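Local coordinates for protein putative C39-like peptidase (Bacillus anthracis, PDB 3ERV) that is of unknown function but probably acts as a papain-like cysteine peptidase of the C39 type, at residues A[44-52]-A[96-107]; A[144-153]-A[176-184]. All coordinates share one frame; numbering follows the deposited sequence.

Interaction 1: A[44-52]-A[96-107]. With EDO (1,2-ethanediol), chain B.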
loop_
_atom_site.group_PDB
_atom_site.type_symbol
_atom_site.label_atom_id
_atom_site.label_comp_id
_atom_site.label_asym_id
_atom_site.label_seq_id
_atom_site.Cartn_x
_atom_site.Cartn_y
_atom_site.Cartn_z
ATOM N N PRO A 44 -3.581 -8.114 15.674
ATOM C CA PRO A 44 -3.632 -7.042 16.682
ATOM C C PRO A 44 -2.338 -6.196 16.857
ATOM O O PRO A 44 -2.405 -5.112 17.427
ATOM C CB PRO A 44 -3.886 -7.830 17.975
ATOM C CG PRO A 44 -3.145 -9.145 17.742
ATOM C CD PRO A 44 -3.461 -9.461 16.301
ATOM N N GLU A 45 -1.185 -6.695 16.405
ATOM C CA GLU A 45 0.119 -6.046 16.655
ATOM C C GLU A 45 0.350 -4.631 16.076
ATOM O O GLU A 45 1.038 -3.822 16.673
ATOM C CB GLU A 45 1.237 -6.966 16.176
ATOM C CG GLU A 45 1.123 -8.318 16.783
ATOM C CD GLU A 45 0.328 -9.328 15.972
ATOM O OE1 GLU A 45 -0.526 -9.027 15.103
ATOM O OE2 GLU A 45 0.588 -10.483 16.240
ATOM N N LEU A 46 -0.240 -4.327 14.936
ATOM C CA LEU A 46 0.088 -3.087 14.207
ATOM C C LEU A 46 -1.163 -2.306 13.911
ATOM O O LEU A 46 -1.785 -2.551 12.879
ATOM C CB LEU A 46 0.797 -3.409 12.882
ATOM C CG LEU A 46 2.153 -4.155 12.967
ATOM C CD1 LEU A 46 2.797 -4.224 11.574
ATOM C CD2 LEU A 46 3.086 -3.380 13.960
ATOM N N ASP A 47 -1.531 -1.378 14.800
ATOM C CA ASP A 47 -2.763 -0.583 14.598
ATOM C C ASP A 47 -2.679 0.166 13.289
ATOM O O ASP A 47 -3.688 0.279 12.569
ATOM C CB ASP A 47 -3.011 0.431 15.736
ATOM C CG ASP A 47 -3.546 -0.227 16.990
ATOM O OD1 ASP A 47 -3.981 -1.404 16.911
ATOM O OD2 ASP A 47 -3.454 0.396 18.078
ATOM N N ARG A 48 -1.468 0.627 12.942
ATOM C CA ARG A 48 -1.310 1.299 11.670
ATOM C C ARG A 48 -0.379 0.549 10.726
ATOM O O ARG A 48 0.476 1.158 10.074
ATOM C CB ARG A 48 -0.823 2.743 11.833
ATOM C CG ARG A 48 -1.853 3.662 12.473
ATOM C CD ARG A 48 -1.423 5.141 12.523
ATOM N NE ARG A 48 -2.323 5.922 13.399
ATOM C CZ ARG A 48 -2.174 6.085 14.722
ATOM N NH1 ARG A 48 -1.125 5.564 15.384
ATOM N NH2 ARG A 48 -3.075 6.810 15.407
ATOM N N GLY A 49 -0.548 -0.763 10.642
ATOM C CA GLY A 49 0.343 -1.553 9.817
ATOM C C GLY A 49 -0.111 -1.981 8.426
ATOM O O GLY A 49 0.446 -2.926 7.891
ATOM N N CYS A 50 -1.096 -1.315 7.824
ATOM C CA CYS A 50 -1.601 -1.756 6.507
ATOM C C CYS A 50 -0.515 -1.742 5.408
ATOM O O CYS A 50 -0.415 -2.674 4.638
ATOM C CB CYS A 50 -2.846 -0.969 6.054
ATOM S SG CYS A 50 -2.601 0.825 5.773
ATOM N N GLU A 51 0.288 -0.680 5.314
ATOM C CA GLU A 51 1.372 -0.704 4.305
ATOM C C GLU A 51 2.447 -1.781 4.500
ATOM O O GLU A 51 2.827 -2.510 3.540
ATOM C CB GLU A 51 2.039 0.673 4.221
ATOM C CG GLU A 51 1.071 1.834 4.024
ATOM C CD GLU A 51 0.659 2.612 5.279
ATOM O OE1 GLU A 51 0.788 2.099 6.411
ATOM O OE2 GLU A 51 0.125 3.761 5.118
ATOM N N VAL A 52 2.970 -1.892 5.716
ATOM C CA VAL A 52 4.015 -2.894 5.930
ATOM C C VAL A 52 3.443 -4.323 5.864
ATOM O O VAL A 52 4.158 -5.277 5.522
ATOM C CB VAL A 52 4.846 -2.685 7.236
ATOM C CG1 VAL A 52 5.604 -1.319 7.225
ATOM C CG2 VAL A 52 4.003 -2.873 8.546
ATOM N N ASN A 96 3.097 6.956 14.678
ATOM C CA ASN A 96 3.141 5.693 15.410
ATOM C C ASN A 96 2.507 4.546 14.639
ATOM O O ASN A 96 1.305 4.536 14.381
ATOM C CB ASN A 96 2.496 5.872 16.785
ATOM C CG ASN A 96 2.944 4.813 17.770
ATOM O OD1 ASN A 96 2.652 3.614 17.583
ATOM N ND2 ASN A 96 3.689 5.233 18.807
ATOM N N ILE A 97 3.350 3.622 14.171
ATOM C CA ILE A 97 2.883 2.456 13.440
ATOM C C ILE A 97 2.165 1.406 14.344
ATOM O O ILE A 97 1.341 0.634 13.866
ATOM C CB ILE A 97 4.073 1.806 12.680
ATOM C CG1 ILE A 97 3.575 0.823 11.592
ATOM C CG2 ILE A 97 5.074 1.175 13.706
ATOM C CD1 ILE A 97 4.669 0.496 10.546
ATOM N N TYR A 98 2.456 1.425 15.644
ATOM C CA TYR A 98 2.067 0.367 16.562
ATOM C C TYR A 98 0.706 0.601 17.227
ATOM O O TYR A 98 -0.125 -0.330 17.331
ATOM C CB TYR A 98 3.099 0.233 17.699
ATOM C CG TYR A 98 4.455 -0.213 17.228
ATOM C CD1 TYR A 98 4.639 -1.488 16.682
ATOM C CD2 TYR A 98 5.563 0.640 17.313
ATOM C CE1 TYR A 98 5.892 -1.891 16.221
ATOM C CE2 TYR A 98 6.816 0.226 16.865
ATOM C CZ TYR A 98 6.964 -1.031 16.304
ATOM O OH TYR A 98 8.207 -1.403 15.840
ATOM N N THR A 99 0.493 1.818 17.722
ATOM C CA THR A 99 -0.706 2.058 18.555
ATOM C C THR A 99 -1.539 3.311 18.207
ATOM O O THR A 99 -0.998 4.407 18.104
ATOM C CB THR A 99 -0.389 2.045 20.067
ATOM O OG1 THR A 99 -1.610 2.220 20.793
ATOM C CG2 THR A 99 0.586 3.165 20.460
ATOM N N PHE A 100 -2.863 3.123 18.094
ATOM C CA PHE A 100 -3.838 4.215 17.902
ATOM C C PHE A 100 -3.760 5.177 19.096
ATOM O O PHE A 100 -4.147 6.337 19.027
ATOM C CB PHE A 100 -5.265 3.650 17.779
ATOM C CG PHE A 100 -5.601 3.083 16.396
ATOM C CD1 PHE A 100 -5.351 3.801 15.260
ATOM C CD2 PHE A 100 -6.182 1.839 16.264
ATOM C CE1 PHE A 100 -5.686 3.309 14.032
ATOM C CE2 PHE A 100 -6.476 1.325 15.029
ATOM C CZ PHE A 100 -6.244 2.075 13.916
ATOM N N SER A 101 -3.246 4.721 20.212
ATOM C CA SER A 101 -3.183 5.618 21.363
ATOM C C SER A 101 -2.180 6.743 21.172
ATOM O O SER A 101 -2.094 7.622 22.016
ATOM C CB SER A 101 -2.871 4.846 22.651
ATOM O OG SER A 101 -1.500 4.439 22.678
ATOM N N GLU A 102 -1.406 6.732 20.083
ATOM C CA GLU A 102 -0.518 7.864 19.763
ATOM C C GLU A 102 -0.875 8.299 18.378
ATOM O O GLU A 102 -1.453 7.511 17.645
ATOM C CB GLU A 102 0.943 7.431 19.797
ATOM C CG GLU A 102 1.336 6.943 21.159
ATOM C CD GLU A 102 1.438 8.096 22.141
ATOM O OE1 GLU A 102 1.732 9.221 21.679
ATOM O OE2 GLU A 102 1.260 7.883 23.368
ATOM N N SER A 103 -0.559 9.547 18.027
ATOM C CA SER A 103 -0.806 10.048 16.662
ATOM C C SER A 103 -0.009 9.310 15.607
ATOM O O SER A 103 1.148 8.980 15.840
ATOM C CB SER A 103 -0.407 11.522 16.560
ATOM O OG SER A 103 -1.095 12.249 17.544
ATOM N N GLY A 104 -0.599 9.144 14.420
ATOM C CA GLY A 104 0.117 8.575 13.282
ATOM C C GLY A 104 -0.734 8.608 12.044
ATOM O O GLY A 104 -1.957 8.851 12.100
ATOM N N TYR A 105 -0.120 8.379 10.894
ATOM C CA TYR A 105 -0.872 8.382 9.680
ATOM C C TYR A 105 -0.573 7.116 8.831
ATOM O O TYR A 105 -1.317 6.128 8.891
ATOM C CB TYR A 105 -0.580 9.695 8.916
ATOM C CG TYR A 105 -1.224 9.736 7.538
ATOM C CD1 TYR A 105 -2.618 9.634 7.401
ATOM C CD2 TYR A 105 -0.456 9.885 6.382
ATOM C CE1 TYR A 105 -3.225 9.664 6.149
ATOM C CE2 TYR A 105 -1.054 9.905 5.117
ATOM C CZ TYR A 105 -2.467 9.812 5.033
ATOM O OH TYR A 105 -3.127 9.857 3.829
ATOM N N GLY A 106 0.548 7.121 8.098
ATOM C CA GLY A 106 0.866 6.010 7.177
ATOM C C GLY A 106 2.119 6.424 6.441
ATOM O O GLY A 106 2.826 7.356 6.867
ATOM N N VAL A 107 2.384 5.765 5.325
ATOM C CA VAL A 107 3.612 5.997 4.586
ATOM C C VAL A 107 3.243 5.844 3.121
ATOM O O VAL A 107 2.371 5.046 2.777
ATOM C CB VAL A 107 4.738 4.995 4.999
ATOM C CG1 VAL A 107 4.294 3.561 4.688
ATOM C CG2 VAL A 107 6.032 5.309 4.248
HETATM C C1 EDO B . 6.653 3.697 15.538
HETATM O O1 EDO B . 6.182 4.334 14.356
HETATM C C2 EDO B . 7.335 4.636 16.494
HETATM O O2 EDO B . 6.380 5.369 17.261
HETATM O O HOH W 1 -2.929 -0.646 21.126
HETATM O O HOH W 2 -1.056 3.480 8.133
#
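R48 drives its guanidinium into the turn T99-E102 and the chain on either side of it, where backbone carbonyls grip it. NH1 of R48 donates to N96 O at 2.8 Å, with the acceptor in the guanidinium plane, and also to T99 O. NH2 of R48 reaches E102 O at 2.9 Å, lying in that carbonyl's plane. The side chain gets this deep because it runs extended from CG to NE (chi2 -175°, chi3 -168°). One face of the guanidinium is covered by the backbone of S103 and G104, the G104 nitrogen sitting over its centre; on the other face F100 CD1 lies near the rim, the two planes turned 81° apart.

F100 is held from the D47 side as well. Its backbone N donates to the anti lone pair of D47 OD2 (2.8 Å), and D47 CB sits over the ring face, 3.7 Å from its centroid, as a CH-pi contact. Two backbone bonds, D47 N to Y98 O and R48 N to I97 O, tie down the turn L46-G49 that leads into helix 50-61.

Further along, E51 OE2 accepts from V107 N at 3.0 Å, met from above the carboxylate plane. Water 2 lies within bonding reach of both E51 OE1 and Y105 O, while I97 CD1 and V52 CG1 meet tip to tip.

In the outer shell, N96 OD1 takes the backbone N-H groups of Y98 (an Asx turn) and T99 from opposite faces of its amide, shaping the loop that receives R48. A 1,2-ethanediol, probably from crystallisation, accepts from I97 N. Three backbone carbonyls thus take up N-H groups of R48 and fix its rotation, a charge held across this contact by main-chain acceptors alone, and the approach to C50, the likely nucleophile, is clamped to the loop 96-107.

Interaction 2: A[144-153]-A[176-184]; sequences PVVIITNATF and NEHCVVLIG
Strands 145-150 and 177-184 run antiparallel in the central sheet, and the pairs V145-L182, I147-V180 and T149-H178 carry its hydrogen bonds. The bond from I147 N to V180 O is short at 2.8 Å and nearly straight, the donor lying almost on the line of the C=O bond. Between these pairs CA-H groups lean on the same carbonyls, as V181 CA does on V145 O.

The packing is closest on the face of V146, I148 and C179. With chi1 at 177°, C179 SG swings away from its own backbone N and lies 3.4 Å from V146 CG1, while I148 CD1 closes on it at 3.8 Å. On the reverse face I147 and V180 lie side by side, CG1 to CG2, and helices 132-140 and 206-215 cover I147.

Toward N176 the contact frays. A151 N still donates to N176 O (2.7 Å), but the side chains of N150 and E177 diverge, and A151 and T152 are exposed. Here N150 OD1 holds both T152 N, in an Asx turn, and T152 OG1. The turn N150-F153 brings the F153 ring back over buried ground, where V180 CG1 meets its edge at 3.9 Å from CE1. The H178 ring crosses it at an angle, with F153 CZ at the imidazole edge, 4.1 Å from H178 CD2; NE2 of H178 is hydrogen-bonded to D194. That pairing is consistent with the histidine-aspartate half of a cysteine peptidase triad, carried on a strand whose backbone bonds fix the imidazole's root.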
loop_
_atom_site.group_PDB
_atom_site.type_symbol
_atom_site.label_atom_id
_atom_site.label_comp_id
_atom_site.label_asym_id
_atom_site.label_seq_id
_atom_site.Cartn_x
_atom_site.Cartn_y
_atom_site.Cartn_z
ATOM N N PRO A 144 1.801 -9.750 -7.854
ATOM C CA PRO A 144 0.784 -8.905 -7.193
ATOM C C PRO A 144 1.359 -7.509 -6.881
ATOM O O PRO A 144 2.595 -7.298 -6.926
ATOM C CB PRO A 144 0.479 -9.668 -5.892
ATOM C CG PRO A 144 1.780 -10.381 -5.538
ATOM C CD PRO A 144 2.459 -10.691 -6.913
ATOM N N VAL A 145 0.485 -6.558 -6.584
ATOM C CA VAL A 145 0.906 -5.164 -6.503
ATOM C C VAL A 145 0.387 -4.548 -5.187
ATOM O O VAL A 145 -0.796 -4.630 -4.896
ATOM C CB VAL A 145 0.338 -4.374 -7.734
ATOM C CG1 VAL A 145 0.816 -2.877 -7.759
ATOM C CG2 VAL A 145 0.659 -5.133 -9.024
ATOM N N VAL A 146 1.274 -3.943 -4.407
ATOM C CA VAL A 146 0.866 -3.236 -3.227
ATOM C C VAL A 146 0.360 -1.842 -3.643
ATOM O O VAL A 146 1.047 -1.115 -4.380
ATOM C CB VAL A 146 2.029 -3.108 -2.249
ATOM C CG1 VAL A 146 1.653 -2.186 -1.031
ATOM C CG2 VAL A 146 2.512 -4.498 -1.826
ATOM N N ILE A 147 -0.839 -1.468 -3.189
ATOM C CA ILE A 147 -1.393 -0.182 -3.612
ATOM C C ILE A 147 -1.888 0.706 -2.462
ATOM O O ILE A 147 -2.446 0.224 -1.472
ATOM C CB ILE A 147 -2.484 -0.348 -4.699
ATOM C CG1 ILE A 147 -3.724 -0.973 -4.088
ATOM C CG2 ILE A 147 -1.977 -1.158 -5.947
ATOM C CD1 ILE A 147 -4.796 0.055 -3.799
ATOM N N ILE A 148 -1.669 2.003 -2.567
ATOM C CA ILE A 148 -2.235 2.905 -1.572
ATOM C C ILE A 148 -3.595 3.408 -2.125
ATOM O O ILE A 148 -3.662 3.813 -3.273
ATOM C CB ILE A 148 -1.314 4.123 -1.305
ATOM C CG1 ILE A 148 0.104 3.685 -0.914
ATOM C CG2 ILE A 148 -1.939 5.077 -0.255
ATOM C CD1 ILE A 148 0.187 2.953 0.353
ATOM N N THR A 149 -4.654 3.368 -1.318
ATOM C CA THR A 149 -5.982 3.821 -1.754
ATOM C C THR A 149 -6.686 4.367 -0.536
ATOM O O THR A 149 -6.010 4.790 0.402
ATOM C CB THR A 149 -6.823 2.691 -2.388
ATOM O OG1 THR A 149 -8.071 3.226 -2.854
ATOM C CG2 THR A 149 -7.127 1.570 -1.371
ATOM N N ASN A 150 -8.022 4.373 -0.523
ATOM C CA ASN A 150 -8.733 4.679 0.733
ATOM C C ASN A 150 -9.637 3.513 1.132
ATOM O O ASN A 150 -10.011 2.701 0.293
ATOM C CB ASN A 150 -9.522 5.991 0.642
ATOM C CG ASN A 150 -10.820 5.822 -0.151
ATOM O OD1 ASN A 150 -11.807 5.298 0.355
ATOM N ND2 ASN A 150 -10.782 6.191 -1.397
ATOM N N ALA A 151 -9.983 3.432 2.414
ATOM C CA ALA A 151 -10.689 2.260 2.946
ATOM C C ALA A 151 -12.035 1.903 2.255
ATOM O O ALA A 151 -12.481 0.741 2.346
ATOM C CB ALA A 151 -10.872 2.411 4.435
ATOM N N THR A 152 -12.660 2.874 1.561
ATOM C CA THR A 152 -13.948 2.625 0.871
ATOM C C THR A 152 -13.762 2.081 -0.533
ATOM O O THR A 152 -14.718 1.604 -1.153
ATOM C CB THR A 152 -14.818 3.915 0.676
ATOM O OG1 THR A 152 -14.263 4.720 -0.373
ATOM C CG2 THR A 152 -14.935 4.721 1.963
ATOM N N PHE A 153 -12.542 2.175 -1.057
ATOM C CA PHE A 153 -12.280 1.716 -2.403
ATOM C C PHE A 153 -13.145 2.444 -3.440
ATOM O O PHE A 153 -13.428 1.907 -4.514
ATOM C CB PHE A 153 -12.485 0.212 -2.494
ATOM C CG PHE A 153 -11.686 -0.567 -1.477
ATOM C CD1 PHE A 153 -10.290 -0.451 -1.425
ATOM C CD2 PHE A 153 -12.318 -1.402 -0.575
ATOM C CE1 PHE A 153 -9.565 -1.142 -0.480
ATOM C CE2 PHE A 153 -11.588 -2.105 0.367
ATOM C CZ PHE A 153 -10.205 -1.964 0.419
ATOM N N ASN A 176 -8.904 8.144 5.963
ATOM C CA ASN A 176 -9.427 6.973 5.285
ATOM C C ASN A 176 -8.280 6.198 4.583
ATOM O O ASN A 176 -8.530 5.172 3.969
ATOM C CB ASN A 176 -10.324 7.496 4.114
ATOM C CG ASN A 176 -11.705 7.869 4.551
ATOM O OD1 ASN A 176 -12.616 7.046 4.466
ATOM N ND2 ASN A 176 -11.891 9.121 5.012
ATOM N N GLU A 177 -7.066 6.763 4.565
ATOM C CA GLU A 177 -5.943 6.142 3.818
ATOM C C GLU A 177 -5.831 4.670 4.178
ATOM O O GLU A 177 -5.903 4.304 5.350
ATOM C CB GLU A 177 -4.590 6.824 4.132
ATOM C CG GLU A 177 -3.372 6.248 3.335
ATOM C CD GLU A 177 -2.444 5.281 4.118
ATOM O OE1 GLU A 177 -2.687 4.989 5.311
ATOM O OE2 GLU A 177 -1.458 4.783 3.512
ATOM N N HIS A 178 -5.620 3.846 3.166
ATOM C CA HIS A 178 -5.511 2.426 3.342
ATOM C C HIS A 178 -4.537 1.786 2.327
ATOM O O HIS A 178 -4.166 2.385 1.288
ATOM C CB HIS A 178 -6.904 1.794 3.264
ATOM C CG HIS A 178 -6.964 0.382 3.789
ATOM N ND1 HIS A 178 -6.268 -0.033 4.911
ATOM C CD2 HIS A 178 -7.632 -0.709 3.342
ATOM C CE1 HIS A 178 -6.511 -1.312 5.137
ATOM N NE2 HIS A 178 -7.330 -1.750 4.195
ATOM N N CYS A 179 -4.108 0.561 2.604
ATOM C CA CYS A 179 -3.150 -0.079 1.699
ATOM C C CYS A 179 -3.464 -1.542 1.630
ATOM O O CYS A 179 -3.666 -2.182 2.647
ATOM C CB CYS A 179 -1.712 0.162 2.187
ATOM S SG CYS A 179 -0.461 -0.655 1.186
ATOM N N VAL A 180 -3.510 -2.068 0.417
ATOM C CA VAL A 180 -3.921 -3.456 0.173
ATOM C C VAL A 180 -3.041 -4.047 -0.947
ATOM O O VAL A 180 -2.288 -3.338 -1.615
ATOM C CB VAL A 180 -5.472 -3.588 -0.192
ATOM C CG1 VAL A 180 -6.396 -2.910 0.870
ATOM C CG2 VAL A 180 -5.761 -3.058 -1.576
ATOM N N VAL A 181 -3.136 -5.354 -1.138
ATOM C CA VAL A 181 -2.444 -6.034 -2.223
ATOM C C VAL A 181 -3.458 -6.374 -3.282
ATOM O O VAL A 181 -4.450 -7.058 -2.976
ATOM C CB VAL A 181 -1.737 -7.378 -1.764
ATOM C CG1 VAL A 181 -0.883 -7.953 -2.913
ATOM C CG2 VAL A 181 -0.892 -7.151 -0.468
ATOM N N LEU A 182 -3.202 -5.900 -4.499
ATOM C CA LEU A 182 -3.960 -6.277 -5.690
ATOM C C LEU A 182 -3.525 -7.649 -6.176
ATOM O O LEU A 182 -2.362 -7.859 -6.572
ATOM C CB LEU A 182 -3.776 -5.246 -6.812
ATOM C CG LEU A 182 -4.452 -5.568 -8.168
ATOM C CD1 LEU A 182 -5.980 -5.583 -8.062
ATOM C CD2 LEU A 182 -4.013 -4.597 -9.250
ATOM N N ILE A 183 -4.435 -8.604 -6.133
ATOM C CA ILE A 183 -4.052 -9.934 -6.477
ATOM C C ILE A 183 -4.852 -10.509 -7.640
ATOM O O ILE A 183 -4.637 -11.667 -8.034
ATOM C CB ILE A 183 -4.175 -10.901 -5.276
ATOM C CG1 ILE A 183 -5.655 -11.154 -4.903
ATOM C CG2 ILE A 183 -3.244 -10.457 -4.057
ATOM C CD1 ILE A 183 -5.814 -12.404 -3.962
ATOM N N GLY A 184 -5.763 -9.722 -8.194
ATOM C CA GLY A 184 -6.605 -10.255 -9.263
ATOM C C GLY A 184 -7.618 -9.272 -9.826
ATOM O O GLY A 184 -7.831 -8.200 -9.263
#

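How the interactions relate
Interaction 1 supplies the start of helix 50-61 with C50, and interaction 2 supplies the strand with H178, so together they bring up the two sides of a probable Cys-His-Asp active site, completed by D194. C50 SG lies 3.9 Å from H178 ND1, consistent with such a triad. Their centres lie about 16 Å apart, yet the segments touch where the helix packs on strand 177-185: C50 SG comes within 3.5 Å of C179 N. E51 OE2 and E177 OE2 approach to 2.5 Å, close enough that a shared proton is plausible. Y105 OH also packs on E177 CB at 3.4 Å, so the loop of interaction 1 rests against the start of strand 177-185.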